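Side-chain contacts in glucose-inhibited division protein A-related protein, probable oxidoreductase (Thermus thermophilus, PDB 2CUL), which binds flavin-adenine dinucleotide in a Rossmann-type fold and is probably an oxidoreductase related to the glucose-inhibited division protein GidA: residues A[54-59]-A[68-73]; A[105-110]-A[146-151]; A[152-155]-A[159-162]. All coordinates share one frame; numbering follows the deposited sequence.

Contact 1 of 3, residues A[54-59]-A[68-73]; sequences SLLERA and WAFHAR
A59 and R73 bring the backbones of helical segments 55-59 and 68-73 closest, CA to CA 5.7 Å, while the segment axes run steeply across each other, at 119° between their N-to-C directions. The polar half of the contact is the side chain of R73, which bends at its CG-CD bond and turns one side of the guanidinium toward the carbonyl of A59. There NE and NH2 both donate to A59 O, NE from 2.8 Å and NH2 from 2.9 Å. The oxygen lies close to the guanidinium plane, and NH2 in turn lies in the plane of the carbonyl, whereas NE is tilted from it. A water that donates to R58 O and weakly accepts from R73 NE adds a second route between the segments. The flat group rests with one face on A69 O, one turn back in its own helix. A leucine in place of R73 would probably leave A59 O without both of these donors and the two helices without their polar tie. The apolar half is the ring of F70: with CG anti to the backbone N (chi1 179°) the ring extends until CE1 and CZ reach A59 and L56. A59 CB sits over one face in a CH-pi contact, 4.1 Å from the F70 centroid; alanine is short enough for this close seat. L56 CD1 touches F70 CZ at 3.6 Å. S54 is the N-cap, its OG accepting from E57 N at 3.0 Å, and the carboxylate of E17 takes the amides of L55 and L56. E17 belongs to helix 13-24, the helix after the first strand of the Rossmann-type dinucleotide-binding fold; helix 55-59 sits on it, and helix 67-79 packs against helix 55-59 in turn.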
ATOM      1  N   SER A  54      -0.802   8.693  14.839  1.00 12.02           N
ATOM      2  CA  SER A  54      -0.981   8.000  13.566  1.00 12.34           C
ATOM      3  C   SER A  54      -2.397   7.490  13.341  1.00 12.99           C
ATOM      4  O   SER A  54      -3.188   7.372  14.274  1.00 11.29           O
ATOM      5  CB  SER A  54      -0.023   6.812  13.479  1.00  9.40           C
ATOM      6  OG  SER A  54      -0.292   5.870  14.509  1.00  9.66           O
ATOM      7  N   LEU A  55      -2.704   7.185  12.084  1.00 11.21           N
ATOM      8  CA  LEU A  55      -4.004   6.634  11.728  1.00  9.91           C
ATOM      9  C   LEU A  55      -4.105   5.295  12.450  1.00  9.79           C
ATOM     10  O   LEU A  55      -5.169   4.911  12.929  1.00  9.51           O
ATOM     11  CB  LEU A  55      -4.089   6.407  10.216  1.00 10.67           C
ATOM     12  CG  LEU A  55      -5.300   5.617   9.719  1.00  9.21           C
ATOM     13  CD1 LEU A  55      -6.577   6.409   9.963  1.00 13.76           C
ATOM     14  CD2 LEU A  55      -5.136   5.319   8.234  1.00 11.79           C
ATOM     15  N   LEU A  56      -2.980   4.590  12.522  1.00 10.80           N
ATOM     16  CA  LEU A  56      -2.921   3.296  13.191  1.00  9.80           C
ATOM     17  C   LEU A  56      -3.364   3.427  14.651  1.00 11.18           C
ATOM     18  O   LEU A  56      -4.184   2.644  15.130  1.00  9.74           O
ATOM     19  CB  LEU A  56      -1.494   2.735  13.114  1.00 10.18           C
ATOM     20  CG  LEU A  56      -1.172   1.490  13.946  1.00  6.58           C
ATOM     21  CD1 LEU A  56      -2.108   0.348  13.577  1.00 10.98           C
ATOM     22  CD2 LEU A  56       0.288   1.096  13.713  1.00  8.67           C
ATOM     23  N   GLU A  57      -2.833   4.427  15.351  1.00  8.04           N
ATOM     24  CA  GLU A  57      -3.190   4.648  16.751  1.00  8.03           C
ATOM     25  C   GLU A  57      -4.663   5.021  16.895  1.00 10.46           C
ATOM     26  O   GLU A  57      -5.362   4.519  17.775  1.00 11.79           O
ATOM     27  CB  GLU A  57      -2.320   5.755  17.353  1.00 11.02           C
ATOM     28  CG  GLU A  57      -2.669   6.097  18.799  1.00 12.35           C
ATOM     29  CD  GLU A  57      -1.695   7.077  19.428  1.00 15.51           C
ATOM     30  OE1 GLU A  57      -1.542   8.195  18.902  1.00 22.53           O
ATOM     31  OE2 GLU A  57      -1.083   6.725  20.456  1.00 30.58           O
ATOM     32  N   ARG A  58      -5.134   5.903  16.021  1.00 11.71           N
ATOM     33  CA  ARG A  58      -6.522   6.351  16.064  1.00  8.50           C
ATOM     34  C   ARG A  58      -7.520   5.229  15.788  1.00 11.01           C
ATOM     35  O   ARG A  58      -8.617   5.219  16.345  1.00 13.04           O
ATOM     36  CB  ARG A  58      -6.729   7.490  15.062  1.00 11.00           C
ATOM     37  CG  ARG A  58      -5.850   8.702  15.338  1.00 10.44           C
ATOM     38  CD  ARG A  58      -5.752   9.618  14.127  1.00 14.96           C
ATOM     39  NE  ARG A  58      -4.725  10.641  14.305  1.00 17.53           N
ATOM     40  CZ  ARG A  58      -4.938  11.849  14.820  1.00 18.83           C
ATOM     41  NH1 ARG A  58      -6.155  12.206  15.209  1.00 20.17           N
ATOM     42  NH2 ARG A  58      -3.928  12.700  14.947  1.00 17.26           N
ATOM     43  N   ALA A  59      -7.139   4.282  14.935  1.00 10.73           N
ATOM     44  CA  ALA A  59      -8.023   3.171  14.584  1.00 10.52           C
ATOM     45  C   ALA A  59      -8.126   2.092  15.659  1.00 11.45           C
ATOM     46  O   ALA A  59      -9.076   1.316  15.677  1.00 10.47           O
ATOM     47  CB  ALA A  59      -7.562   2.543  13.268  1.00  9.84           C
ATOM     48  N   TRP A  68     -11.683  -7.346  11.704  1.00  9.34           N
ATOM     49  CA  TRP A  68     -12.558  -6.735  10.704  1.00 10.13           C
ATOM     50  C   TRP A  68     -13.037  -5.375  11.196  1.00 12.07           C
ATOM     51  O   TRP A  68     -13.160  -4.436  10.415  1.00 11.09           O
ATOM     52  CB  TRP A  68     -13.772  -7.617  10.389  1.00 14.36           C
ATOM     53  CG  TRP A  68     -14.696  -6.995   9.345  1.00 15.32           C
ATOM     54  CD1 TRP A  68     -15.604  -5.987   9.539  1.00 15.35           C
ATOM     55  CD2 TRP A  68     -14.754  -7.318   7.953  1.00 18.03           C
ATOM     56  NE1 TRP A  68     -16.219  -5.663   8.353  1.00 15.61           N
ATOM     57  CE2 TRP A  68     -15.717  -6.466   7.364  1.00 18.18           C
ATOM     58  CE3 TRP A  68     -14.085  -8.246   7.144  1.00 11.70           C
ATOM     59  CZ2 TRP A  68     -16.026  -6.516   6.001  1.00 15.42           C
ATOM     60  CZ3 TRP A  68     -14.392  -8.296   5.792  1.00 21.68           C
ATOM     61  CH2 TRP A  68     -15.356  -7.434   5.233  1.00 21.12           C
ATOM     62  N   ALA A  69     -13.308  -5.271  12.493  1.00  9.42           N
ATOM     63  CA  ALA A  69     -13.764  -4.015  13.074  1.00  9.48           C
ATOM     64  C   ALA A  69     -12.665  -2.961  12.976  1.00  8.02           C
ATOM     65  O   ALA A  69     -12.944  -1.779  12.764  1.00  8.40           O
ATOM     66  CB  ALA A  69     -14.172  -4.224  14.530  1.00  9.31           C
ATOM     67  N   PHE A  70     -11.412  -3.386  13.135  1.00  8.00           N
ATOM     68  CA  PHE A  70     -10.290  -2.460  13.025  1.00  7.80           C
ATOM     69  C   PHE A  70     -10.305  -1.909  11.600  1.00  4.99           C
ATOM     70  O   PHE A  70     -10.168  -0.707  11.381  1.00  7.22           O
ATOM     71  CB  PHE A  70      -8.963  -3.181  13.290  1.00  7.77           C
ATOM     72  CG  PHE A  70      -7.756  -2.287  13.179  1.00  8.37           C
ATOM     73  CD1 PHE A  70      -7.267  -1.614  14.292  1.00  8.30           C
ATOM     74  CD2 PHE A  70      -7.123  -2.102  11.953  1.00  9.05           C
ATOM     75  CE1 PHE A  70      -6.164  -0.767  14.191  1.00 10.66           C
ATOM     76  CE2 PHE A  70      -6.017  -1.257  11.838  1.00 10.44           C
ATOM     77  CZ  PHE A  70      -5.539  -0.588  12.958  1.00 10.12           C
ATOM     78  N   HIS A  71     -10.476  -2.804  10.631  1.00  8.27           N
ATOM     79  CA  HIS A  71     -10.542  -2.403   9.232  1.00  7.19           C
ATOM     80  C   HIS A  71     -11.647  -1.366   9.025  1.00  7.33           C
ATOM     81  O   HIS A  71     -11.434  -0.341   8.384  1.00  7.16           O
ATOM     82  CB  HIS A  71     -10.812  -3.623   8.337  1.00  8.79           C
ATOM     83  CG  HIS A  71     -11.742  -3.339   7.196  1.00 10.96           C
ATOM     84  ND1 HIS A  71     -13.065  -3.727   7.197  1.00 12.56           N
ATOM     85  CD2 HIS A  71     -11.551  -2.663   6.038  1.00  4.94           C
ATOM     86  CE1 HIS A  71     -13.648  -3.301   6.091  1.00  6.78           C
ATOM     87  NE2 HIS A  71     -12.751  -2.652   5.371  1.00 14.39           N
ATOM     88  N   ALA A  72     -12.827  -1.632   9.579  1.00  8.72           N
ATOM     89  CA  ALA A  72     -13.948  -0.718   9.406  1.00  8.41           C
ATOM     90  C   ALA A  72     -13.716   0.646  10.042  1.00  7.66           C
ATOM     91  O   ALA A  72     -14.062   1.671   9.455  1.00  9.49           O
ATOM     92  CB  ALA A  72     -15.233  -1.344   9.959  1.00  7.78           C
ATOM     93  N   ARG A  73     -13.142   0.666  11.242  1.00  8.47           N
ATOM     94  CA  ARG A  73     -12.879   1.935  11.913  1.00  6.82           C
ATOM     95  C   ARG A  73     -11.832   2.748  11.155  1.00  6.96           C
ATOM     96  O   ARG A  73     -11.963   3.965  11.010  1.00  7.89           O
ATOM     97  CB  ARG A  73     -12.414   1.699  13.357  1.00  6.67           C
ATOM     98  CG  ARG A  73     -13.507   1.191  14.295  1.00  9.18           C
ATOM     99  CD  ARG A  73     -13.075   1.333  15.749  1.00 11.86           C
ATOM    100  NE  ARG A  73     -11.794   0.673  15.977  1.00 10.44           N
ATOM    101  CZ  ARG A  73     -11.644  -0.636  16.155  1.00  8.76           C
ATOM    102  NH1 ARG A  73     -12.701  -1.438  16.151  1.00  9.38           N
ATOM    103  NH2 ARG A  73     -10.431  -1.147  16.303  1.00 10.30           N
TER
HETATM  104  O   HOH W   1     -11.015   3.741  16.399  1.00 15.41           O

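Contact 2 of 3, residues A[105-110]-A[146-151]; sequences RTWEGP and YPDLLE
W107 and Y146 form a T-shaped pair in which the tyrosine presents its edge to the face of the five-membered ring of the indole. The centroids of the W107 five-membered ring and the Y146 ring are 5.5 Å apart and the planes stand at 70°. The touching atom of the tyrosine is CE2, 4.2 Å from W107 CG and displaced toward the rim of the indole, so a C-H edge meets the electron-rich face. Beside this pair D148 brings its carboxylate near the same tryptophan, OD2 lying 4.3 Å from W107 CD1, a loose approach rather than a bond. The indole swings across because CG of W107 is anti to the backbone N (chi1 -162°). A broad aromatic group suits such a surface position, since it can reach across a distance at which the nearest CA atoms, those of W107 and D148, are 8.4 Å apart. The second shell holds the turn that carries the tryptophan. T106 to G109 is a type I beta turn, closed by G109 N donating to T106 O at 3.0 Å. T106 OG1 donates to P110 O at 2.6 Å, from above the carbonyl plane. G109 has a positive phi of 121°, where any side chain would collide with the carbonyl oxygen of E108. E108 spends both carboxylate oxygens on partners in strand 84-97, one on the amide of T90 and the other on Q88 NE2. That strand, the antiparallel neighbour of strand 100-106, also contributes packing: W107 and D148 both touch T92, and Y146 touches T90. Helix 148-155 follows Y146, and its L149 touches the bound FAD, so the aromatic pair joins the turn after strand 100-106 of the mixed sheet to the residue leading into that helix.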
ATOM      1  N   ARG A 105      -2.803   1.935 -14.874  1.00  8.01           N
ATOM      2  CA  ARG A 105      -3.902   1.404 -15.656  1.00  8.55           C
ATOM      3  C   ARG A 105      -4.672   0.565 -14.645  1.00  9.64           C
ATOM      4  O   ARG A 105      -4.097   0.115 -13.651  1.00  8.52           O
ATOM      5  CB  ARG A 105      -3.393   0.493 -16.777  1.00 13.10           C
ATOM      6  CG  ARG A 105      -2.627   1.207 -17.870  1.00 23.01           C
ATOM      7  CD  ARG A 105      -2.503   0.331 -19.111  1.00 28.96           C
ATOM      8  NE  ARG A 105      -1.753  -0.900 -18.869  1.00 29.94           N
ATOM      9  CZ  ARG A 105      -0.474  -0.939 -18.508  1.00 27.58           C
ATOM     10  NH1 ARG A 105       0.206   0.188 -18.340  1.00 23.40           N
ATOM     11  NH2 ARG A 105       0.132  -2.107 -18.334  1.00 21.42           N
ATOM     12  N   THR A 106      -5.967   0.374 -14.869  1.00  8.32           N
ATOM     13  CA  THR A 106      -6.756  -0.446 -13.957  1.00  7.74           C
ATOM     14  C   THR A 106      -7.476  -1.529 -14.744  1.00  8.25           C
ATOM     15  O   THR A 106      -7.780  -1.361 -15.928  1.00  7.98           O
ATOM     16  CB  THR A 106      -7.797   0.377 -13.159  1.00  7.10           C
ATOM     17  OG1 THR A 106      -8.838   0.829 -14.034  1.00  9.24           O
ATOM     18  CG2 THR A 106      -7.127   1.576 -12.498  1.00  8.07           C
ATOM     19  N   TRP A 107      -7.740  -2.644 -14.080  1.00  7.08           N
ATOM     20  CA  TRP A 107      -8.399  -3.773 -14.715  1.00  8.35           C
ATOM     21  C   TRP A 107      -9.781  -3.399 -15.228  1.00  8.48           C
ATOM     22  O   TRP A 107     -10.192  -3.818 -16.313  1.00  9.14           O
ATOM     23  CB  TRP A 107      -8.535  -4.928 -13.727  1.00  9.11           C
ATOM     24  CG  TRP A 107      -8.808  -6.232 -14.403  1.00  9.60           C
ATOM     25  CD1 TRP A 107      -7.883  -7.095 -14.922  1.00 13.95           C
ATOM     26  CD2 TRP A 107     -10.091  -6.798 -14.690  1.00  9.03           C
ATOM     27  NE1 TRP A 107      -8.514  -8.162 -15.515  1.00 12.22           N
ATOM     28  CE2 TRP A 107      -9.870  -8.005 -15.386  1.00 12.12           C
ATOM     29  CE3 TRP A 107     -11.409  -6.400 -14.426  1.00 11.86           C
ATOM     30  CZ2 TRP A 107     -10.917  -8.821 -15.825  1.00  9.81           C
ATOM     31  CZ3 TRP A 107     -12.452  -7.211 -14.863  1.00 14.96           C
ATOM     32  CH2 TRP A 107     -12.198  -8.408 -15.554  1.00 13.12           C
ATOM     33  N   GLU A 108     -10.491  -2.607 -14.435  1.00  7.82           N
ATOM     34  CA  GLU A 108     -11.834  -2.183 -14.784  1.00  8.40           C
ATOM     35  C   GLU A 108     -11.868  -1.262 -15.999  1.00  8.79           C
ATOM     36  O   GLU A 108     -12.926  -1.061 -16.600  1.00 10.71           O
ATOM     37  CB  GLU A 108     -12.488  -1.518 -13.569  1.00 10.96           C
ATOM     38  CG  GLU A 108     -12.623  -2.440 -12.339  1.00 13.99           C
ATOM     39  CD  GLU A 108     -11.341  -2.613 -11.510  1.00 12.69           C
ATOM     40  OE1 GLU A 108     -10.327  -1.931 -11.768  1.00 11.72           O
ATOM     41  OE2 GLU A 108     -11.362  -3.439 -10.571  1.00 17.94           O
ATOM     42  N   GLY A 109     -10.712  -0.705 -16.355  1.00  9.92           N
ATOM     43  CA  GLY A 109     -10.630   0.158 -17.524  1.00 10.99           C
ATOM     44  C   GLY A 109     -10.148   1.589 -17.344  1.00  8.83           C
ATOM     45  O   GLY A 109      -9.192   2.004 -17.997  1.00  9.25           O
ATOM     46  N   PRO A 110     -10.786   2.375 -16.469  1.00  8.40           N
ATOM     47  CA  PRO A 110     -10.374   3.767 -16.260  1.00  7.28           C
ATOM     48  C   PRO A 110      -8.995   3.968 -15.645  1.00  7.83           C
ATOM     49  O   PRO A 110      -8.685   3.410 -14.591  1.00  8.34           O
ATOM     50  CB  PRO A 110     -11.466   4.320 -15.342  1.00  8.15           C
ATOM     51  CG  PRO A 110     -12.656   3.448 -15.646  1.00  8.80           C
ATOM     52  CD  PRO A 110     -12.029   2.083 -15.737  1.00  9.78           C
ATOM     53  N   TYR A 146      -4.215  -9.966  -7.916  1.00 15.65           N
ATOM     54  CA  TYR A 146      -4.269  -9.943  -9.378  1.00 13.26           C
ATOM     55  C   TYR A 146      -2.815  -9.939  -9.852  1.00 10.86           C
ATOM     56  O   TYR A 146      -2.002  -9.164  -9.354  1.00 15.27           O
ATOM     57  CB  TYR A 146      -4.983  -8.679  -9.869  1.00 17.67           C
ATOM     58  CG  TYR A 146      -6.497  -8.758  -9.842  1.00 26.02           C
ATOM     59  CD1 TYR A 146      -7.189  -8.989  -8.649  1.00 29.96           C
ATOM     60  CD2 TYR A 146      -7.243  -8.571 -11.009  1.00 27.21           C
ATOM     61  CE1 TYR A 146      -8.584  -9.028  -8.617  1.00 35.10           C
ATOM     62  CE2 TYR A 146      -8.641  -8.607 -10.986  1.00 31.50           C
ATOM     63  CZ  TYR A 146      -9.301  -8.833  -9.788  1.00 34.33           C
ATOM     64  OH  TYR A 146     -10.676  -8.861  -9.772  1.00 34.86           O
ATOM     65  N   PRO A 147      -2.480 -10.794 -10.833  1.00 11.71           N
ATOM     66  CA  PRO A 147      -1.122 -10.915 -11.377  1.00 13.02           C
ATOM     67  C   PRO A 147      -0.607  -9.811 -12.295  1.00 11.21           C
ATOM     68  O   PRO A 147       0.597  -9.688 -12.511  1.00  8.20           O
ATOM     69  CB  PRO A 147      -1.179 -12.254 -12.100  1.00 13.94           C
ATOM     70  CG  PRO A 147      -2.552 -12.226 -12.686  1.00 18.34           C
ATOM     71  CD  PRO A 147      -3.395 -11.736 -11.513  1.00 15.71           C
ATOM     72  N   ASP A 148      -1.514  -9.007 -12.826  1.00 10.91           N
ATOM     73  CA  ASP A 148      -1.154  -7.956 -13.770  1.00  7.97           C
ATOM     74  C   ASP A 148      -0.063  -6.966 -13.388  1.00  9.59           C
ATOM     75  O   ASP A 148       0.862  -6.742 -14.166  1.00  8.99           O
ATOM     76  CB  ASP A 148      -2.407  -7.181 -14.156  1.00 10.09           C
ATOM     77  CG  ASP A 148      -3.535  -8.089 -14.582  1.00 16.35           C
ATOM     78  OD1 ASP A 148      -3.810  -8.166 -15.799  1.00 19.10           O
ATOM     79  OD2 ASP A 148      -4.134  -8.733 -13.702  1.00 16.14           O
ATOM     80  N   LEU A 149      -0.162  -6.361 -12.208  1.00  6.91           N
ATOM     81  CA  LEU A 149       0.835  -5.370 -11.816  1.00  8.91           C
ATOM     82  C   LEU A 149       2.244  -5.945 -11.758  1.00  8.48           C
ATOM     83  O   LEU A 149       3.180  -5.339 -12.276  1.00  7.74           O
ATOM     84  CB  LEU A 149       0.462  -4.729 -10.478  1.00  7.31           C
ATOM     85  CG  LEU A 149       1.378  -3.600  -9.996  1.00 10.72           C
ATOM     86  CD1 LEU A 149       1.482  -2.500 -11.050  1.00 10.34           C
ATOM     87  CD2 LEU A 149       0.828  -3.037  -8.689  1.00  9.93           C
ATOM     88  N   LEU A 150       2.409  -7.106 -11.133  1.00  7.46           N
ATOM     89  CA  LEU A 150       3.733  -7.713 -11.062  1.00  8.85           C
ATOM     90  C   LEU A 150       4.259  -7.997 -12.465  1.00  9.30           C
ATOM     91  O   LEU A 150       5.432  -7.762 -12.759  1.00  9.71           O
ATOM     92  CB  LEU A 150       3.695  -9.021 -10.267  1.00  9.39           C
ATOM     93  CG  LEU A 150       5.011  -9.815 -10.304  1.00  9.75           C
ATOM     94  CD1 LEU A 150       6.130  -8.990  -9.683  1.00 11.25           C
ATOM     95  CD2 LEU A 150       4.839 -11.132  -9.561  1.00 14.77           C
ATOM     96  N   GLU A 151       3.389  -8.511 -13.330  1.00  9.52           N
ATOM     97  CA  GLU A 151       3.782  -8.821 -14.698  1.00 11.05           C
ATOM     98  C   GLU A 151       4.261  -7.562 -15.409  1.00  9.37           C
ATOM     99  O   GLU A 151       5.274  -7.586 -16.110  1.00  9.25           O
ATOM    100  CB  GLU A 151       2.608  -9.439 -15.464  1.00 12.04           C
ATOM    101  CG  GLU A 151       2.904  -9.777 -16.925  1.00 16.78           C
ATOM    102  CD  GLU A 151       4.146 -10.633 -17.094  1.00 27.43           C
ATOM    103  OE1 GLU A 151       4.653 -11.533 -16.314  1.00 29.64           O
ATOM    104  OE2 GLU A 151       4.440 -10.692 -18.367  1.00 30.32           O
TER

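Contact 3 of 3, residues A[152-155]-A[159-162]; sequences DLSR and RFVE
The ring of F160 meets L153 at its edge: L153 CB lies near the ring plane, 3.7 Å from F160 CZ. The leucine continues past the same ring atom, with L153 CD1 4.0 Å from F160 CZ, and the two side chains cross at about a right angle. S154 comes in obliquely next to them, its OG 4.0 Å from F160 CE2. Beyond the helix segment the F160 ring also meets the ring of F183 on strand 176-183, their planes at about 35°, and it packs against L125 and L181. The phenylalanine points from strand 160-167 at the helix, with CG beside the backbone N (chi1 -60°), which sends the ring across the turn onto the last turn of helix 148-155. Phenylalanine suits the place because it is long and flat enough for its far end, CZ and CE2, to reach L153 and S154, and leucine offers a branched apolar surface that also reaches F183. Serine can sit here because its hydroxyl is bonded to the carbonyl of L150, one turn earlier in the helix, which lets its small side chain lie by the ring without an unmet polar need. Backbone hydrogen bonds between R159 and H184 and between V161 and A182 flank F160 and hold this part of the chain beside strand 176-183. The contact is thus a helix and the following strand folded together over a short turn. No hydrogen bond joins the two segments, so the direct contact is apolar packing with little directional preference, supported by the short connection and by the partners on strand 176-183.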
ATOM      1  N   ASP A 152       3.544  -6.457 -15.221  1.00  7.19           N
ATOM      2  CA  ASP A 152       3.929  -5.212 -15.870  1.00  6.59           C
ATOM      3  C   ASP A 152       5.267  -4.714 -15.333  1.00  8.89           C
ATOM      4  O   ASP A 152       6.143  -4.325 -16.104  1.00 12.03           O
ATOM      5  CB  ASP A 152       2.863  -4.134 -15.663  1.00  6.64           C
ATOM      6  CG  ASP A 152       3.023  -2.974 -16.627  1.00  7.66           C
ATOM      7  OD1 ASP A 152       2.953  -3.216 -17.850  1.00 12.06           O
ATOM      8  OD2 ASP A 152       3.224  -1.826 -16.172  1.00  8.90           O
ATOM      9  N   LEU A 153       5.424  -4.727 -14.013  1.00  9.12           N
ATOM     10  CA  LEU A 153       6.671  -4.279 -13.405  1.00  7.12           C
ATOM     11  C   LEU A 153       7.833  -5.152 -13.882  1.00  9.13           C
ATOM     12  O   LEU A 153       8.918  -4.649 -14.174  1.00 10.98           O
ATOM     13  CB  LEU A 153       6.563  -4.324 -11.877  1.00  9.70           C
ATOM     14  CG  LEU A 153       5.556  -3.346 -11.262  1.00  7.51           C
ATOM     15  CD1 LEU A 153       5.351  -3.679  -9.791  1.00  8.32           C
ATOM     16  CD2 LEU A 153       6.051  -1.920 -11.428  1.00  8.09           C
ATOM     17  N   SER A 154       7.594  -6.459 -13.971  1.00  9.44           N
ATOM     18  CA  SER A 154       8.623  -7.397 -14.422  1.00  9.72           C
ATOM     19  C   SER A 154       8.988  -7.115 -15.877  1.00 11.56           C
ATOM     20  O   SER A 154      10.166  -7.111 -16.243  1.00 12.62           O
ATOM     21  CB  SER A 154       8.121  -8.837 -14.290  1.00 15.08           C
ATOM     22  OG  SER A 154       7.804  -9.143 -12.943  1.00 20.84           O
ATOM     23  N   ARG A 155       7.975  -6.881 -16.705  1.00 11.72           N
ATOM     24  CA  ARG A 155       8.214  -6.590 -18.115  1.00 11.36           C
ATOM     25  C   ARG A 155       9.032  -5.319 -18.286  1.00 10.69           C
ATOM     26  O   ARG A 155       9.834  -5.209 -19.211  1.00 15.32           O
ATOM     27  CB  ARG A 155       6.893  -6.433 -18.869  1.00 13.74           C
ATOM     28  CG  ARG A 155       6.110  -7.716 -19.040  1.00 25.29           C
ATOM     29  CD  ARG A 155       4.940  -7.487 -19.979  1.00 27.81           C
ATOM     30  NE  ARG A 155       4.132  -8.686 -20.158  1.00 35.92           N
ATOM     31  CZ  ARG A 155       3.063  -8.751 -20.942  1.00 35.46           C
ATOM     32  NH1 ARG A 155       2.674  -7.679 -21.623  1.00 38.41           N
ATOM     33  NH2 ARG A 155       2.382  -9.884 -21.044  1.00 39.80           N
ATOM     34  N   ARG A 159      13.446  -5.511 -10.666  1.00  7.94           N
ATOM     35  CA  ARG A 159      13.961  -6.704  -9.997  1.00  9.97           C
ATOM     36  C   ARG A 159      13.287  -6.882  -8.638  1.00 10.81           C
ATOM     37  O   ARG A 159      12.986  -5.903  -7.957  1.00  9.92           O
ATOM     38  CB  ARG A 159      15.474  -6.586  -9.788  1.00 10.56           C
ATOM     39  CG  ARG A 159      16.297  -6.515 -11.066  1.00 13.68           C
ATOM     40  CD  ARG A 159      16.070  -7.729 -11.946  1.00 20.31           C
ATOM     41  NE  ARG A 159      17.244  -8.027 -12.761  1.00 25.24           N
ATOM     42  CZ  ARG A 159      17.304  -9.008 -13.656  1.00 29.18           C
ATOM     43  NH1 ARG A 159      16.250  -9.791 -13.858  1.00 29.16           N
ATOM     44  NH2 ARG A 159      18.420  -9.215 -14.339  1.00 28.22           N
ATOM     45  N   PHE A 160      13.082  -8.133  -8.237  1.00 11.15           N
ATOM     46  CA  PHE A 160      12.429  -8.442  -6.966  1.00 11.95           C
ATOM     47  C   PHE A 160      13.166  -9.517  -6.172  1.00 13.75           C
ATOM     48  O   PHE A 160      13.960 -10.281  -6.721  1.00 15.56           O
ATOM     49  CB  PHE A 160      11.005  -8.932  -7.225  1.00 12.40           C
ATOM     50  CG  PHE A 160      10.140  -7.935  -7.930  1.00 12.75           C
ATOM     51  CD1 PHE A 160       9.380  -7.021  -7.206  1.00 12.04           C
ATOM     52  CD2 PHE A 160      10.103  -7.887  -9.319  1.00 12.32           C
ATOM     53  CE1 PHE A 160       8.596  -6.071  -7.858  1.00 11.17           C
ATOM     54  CE2 PHE A 160       9.321  -6.943  -9.982  1.00 13.11           C
ATOM     55  CZ  PHE A 160       8.567  -6.032  -9.251  1.00 13.35           C
ATOM     56  N   VAL A 161      12.888  -9.564  -4.872  1.00 11.12           N
ATOM     57  CA  VAL A 161      13.474 -10.562  -3.987  1.00  9.56           C
ATOM     58  C   VAL A 161      12.313 -11.264  -3.288  1.00 10.82           C
ATOM     59  O   VAL A 161      11.263 -10.665  -3.069  1.00 13.68           O
ATOM     60  CB  VAL A 161      14.412  -9.928  -2.926  1.00 12.74           C
ATOM     61  CG1 VAL A 161      15.601  -9.280  -3.613  1.00 14.14           C
ATOM     62  CG2 VAL A 161      13.663  -8.904  -2.089  1.00 13.65           C
ATOM     63  N   GLU A 162      12.497 -12.536  -2.956  1.00 12.81           N
ATOM     64  CA  GLU A 162      11.447 -13.300  -2.295  1.00 12.96           C
ATOM     65  C   GLU A 162      11.445 -13.114  -0.788  1.00 11.68           C
ATOM     66  O   GLU A 162      12.497 -13.114  -0.146  1.00 13.28           O
ATOM     67  CB  GLU A 162      11.586 -14.788  -2.622  1.00 19.04           C
ATOM     68  CG  GLU A 162      11.314 -15.130  -4.074  1.00 30.16           C
ATOM     69  CD  GLU A 162      11.311 -16.624  -4.328  1.00 36.39           C
ATOM     70  OE1 GLU A 162      10.508 -17.337  -3.689  1.00 41.97           O
ATOM     71  OE2 GLU A 162      12.112 -17.084  -5.167  1.00 44.63           O
TER

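In the fold
Followed from the N terminus, contact 1 closes the short loop 60-67 between two helices, contact 2 the long excursion 111-145 with its several strands, and contact 3 the tight turn 156-158. The three come in series, none enclosing or crossing another. Contact 1 stands apart: its centre is about 27 Å from that of contact 2 and about 31 Å from that of contact 3, across the centre of the chain. Contacts 2 and 3 share helix 148-155 and touch, by a salt bridge between R105 and D152 and by packing of L150 on F160. Together they tie the mixed sheet through that helix to the four-stranded antiparallel sheet.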